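Local atomic coordinates of putative hydrogenase (PDB entry 3LYU), a protein that probably acts as an oxidoreductase binding FAD and a [2Fe-2S] cluster, of which this chain is one domain, of alpha-beta fold. Residues 21-26 and 45-50. Numbering follows the deposited sequence.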
loop_
_atom_site.group_PDB
_atom_site.type_symbol
_atom_site.label_atom_id
_atom_site.label_comp_id
_atom_site.label_asym_id
_atom_site.label_seq_id
_atom_site.Cartn_x
_atom_site.Cartn_y
_atom_site.Cartn_z
ATOM N N ILE B 21 -16.325 -1.088 19.814
ATOM C CA ILE B 21 -15.698 -0.124 18.921
ATOM C C ILE B 21 -16.235 1.303 19.036
ATOM O O ILE B 21 -17.435 1.528 19.134
ATOM C CB ILE B 21 -15.835 -0.577 17.427
ATOM C CG1 ILE B 21 -15.322 -2.015 17.261
ATOM C CG2 ILE B 21 -15.052 0.380 16.512
ATOM C CD1 ILE B 21 -15.631 -2.637 15.922
ATOM N N LEU B 22 -15.321 2.261 19.026
ATOM C CA LEU B 22 -15.691 3.655 19.082
ATOM C C LEU B 22 -15.417 4.199 17.684
ATOM O O LEU B 22 -14.264 4.460 17.323
ATOM C CB LEU B 22 -14.834 4.401 20.110
ATOM C CG LEU B 22 -15.013 5.921 20.055
ATOM C CD1 LEU B 22 -16.493 6.280 20.209
ATOM C CD2 LEU B 22 -14.198 6.579 21.132
ATOM N N ALA B 23 -16.471 4.338 16.890
ATOM C CA ALA B 23 -16.331 4.857 15.541
ATOM C C ALA B 23 -16.623 6.365 15.564
ATOM O O ALA B 23 -17.746 6.779 15.840
ATOM C CB ALA B 23 -17.289 4.132 14.612
ATOM N N ILE B 24 -15.599 7.170 15.279
ATOM C CA ILE B 24 -15.707 8.630 15.284
ATOM C C ILE B 24 -15.779 9.263 13.890
ATOM O O ILE B 24 -15.082 8.847 12.962
ATOM C CB ILE B 24 -14.515 9.249 16.021
ATOM C CG1 ILE B 24 -14.385 8.617 17.396
ATOM C CG2 ILE B 24 -14.708 10.736 16.164
ATOM C CD1 ILE B 24 -13.162 9.043 18.121
ATOM N N GLY B 25 -16.631 10.272 13.752
ATOM C CA GLY B 25 -16.770 10.954 12.483
ATOM C C GLY B 25 -16.816 12.437 12.741
ATOM O O GLY B 25 -17.729 12.922 13.394
ATOM N N ALA B 26 -15.818 13.163 12.251
ATOM C CA ALA B 26 -15.779 14.606 12.439
ATOM C C ALA B 26 -16.369 15.304 11.217
ATOM O O ALA B 26 -16.090 14.937 10.078
ATOM C CB ALA B 26 -14.354 15.060 12.665
ATOM N N ASN B 45 -20.030 -6.522 16.683
ATOM C CA ASN B 45 -19.257 -5.522 17.409
ATOM C C ASN B 45 -20.167 -4.541 18.145
ATOM O O ASN B 45 -21.213 -4.155 17.639
ATOM C CB ASN B 45 -18.361 -4.741 16.443
ATOM C CG ASN B 45 -17.290 -5.598 15.827
ATOM O OD1 ASN B 45 -16.419 -6.111 16.518
ATOM N ND2 ASN B 45 -17.348 -5.763 14.520
ATOM N N ASP B 46 -19.765 -4.142 19.344
ATOM C CA ASP B 46 -20.527 -3.177 20.127
ATOM C C ASP B 46 -19.977 -1.809 19.747
ATOM O O ASP B 46 -19.155 -1.243 20.465
ATOM C CB ASP B 46 -20.311 -3.421 21.623
ATOM C CG ASP B 46 -20.962 -2.358 22.489
ATOM O OD1 ASP B 46 -22.207 -2.292 22.522
ATOM O OD2 ASP B 46 -20.231 -1.583 23.137
ATOM N N VAL B 47 -20.420 -1.280 18.614
ATOM C CA VAL B 47 -19.915 0.008 18.181
ATOM C C VAL B 47 -20.793 1.169 18.644
ATOM O O VAL B 47 -22.019 1.110 18.586
ATOM C CB VAL B 47 -19.737 0.041 16.630
ATOM C CG1 VAL B 47 -21.051 -0.258 15.949
ATOM C CG2 VAL B 47 -19.199 1.397 16.184
ATOM N N THR B 48 -20.144 2.212 19.150
ATOM C CA THR B 48 -20.835 3.410 19.602
ATOM C C THR B 48 -20.176 4.504 18.767
ATOM O O THR B 48 -18.945 4.661 18.790
ATOM C CB THR B 48 -20.589 3.695 21.090
ATOM O OG1 THR B 48 -19.306 4.301 21.245
ATOM C CG2 THR B 48 -20.627 2.404 21.902
ATOM N N THR B 49 -20.983 5.241 18.011
ATOM C CA THR B 49 -20.442 6.282 17.153
ATOM C C THR B 49 -20.473 7.654 17.777
ATOM O O THR B 49 -21.352 7.978 18.576
ATOM C CB THR B 49 -21.191 6.364 15.793
ATOM O OG1 THR B 49 -22.580 6.622 16.020
ATOM C CG2 THR B 49 -21.030 5.069 15.008
ATOM N N LEU B 50 -19.505 8.472 17.410
ATOM C CA LEU B 50 -19.448 9.822 17.929
ATOM C C LEU B 50 -19.349 10.779 16.757
ATOM O O LEU B 50 -18.475 10.632 15.912
ATOM C CB LEU B 50 -18.232 9.987 18.851
ATOM C CG LEU B 50 -17.827 11.433 19.183
ATOM C CD1 LEU B 50 -18.909 12.098 20.005
ATOM C CD2 LEU B 50 -16.502 11.448 19.925
#
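Five backbone hydrogen bonds join strand 21-26 to strand 46-50 in parallel, with the N-H and C=O of Ile21 and Ala23 both turned to the neighbour. The bonds differ in aim: Gly25 N meets Leu50 O almost along the C=O axis at 2.9 Å, whereas Ile21 N reaches Asp46 O from above the carbonyl plane, where Asp46 centres an inverse gamma turn. On the face of Ile21, Ala23, Val47 and Thr49, the CG1 branch of Ile21 lies beside its own backbone N (chi1 -53°), and its CD1 end crosses Asn45 obliquely, 3.4 Å from Asn45 CG. That amide is fixed from elsewhere: OD1 accepts from the backbone N-H groups of Phe18 and Gly19, and ND2 donates to the carbonyls of Glu16 and Trp40. Ala23 CB touches two methyl groups of the neighbouring strand, 3.7 Å from Val47 CG2 and 3.9 Å from Thr49 CG2, while Thr49 OG1 is hydrogen-bonded to His71 ND1. Helix 29-42 covers this face. On the other, Leu22 extends anti to its backbone N (chi1 170°), bringing CD1 obliquely across Thr48 to 3.3 Å from Thr48 O; farther along, Ile24 CG2 faces Leu50 CD2 at 4.2 Å, beneath helix 84-104. Strand 20-26, helix 29-42 and strand 46-54 form a beta-alpha-beta crossover in a parallel sheet of order 3-2-1-4-5, a Rossmann-like arrangement consistent with the nucleotide-binding domain of ferredoxin reductase relatives.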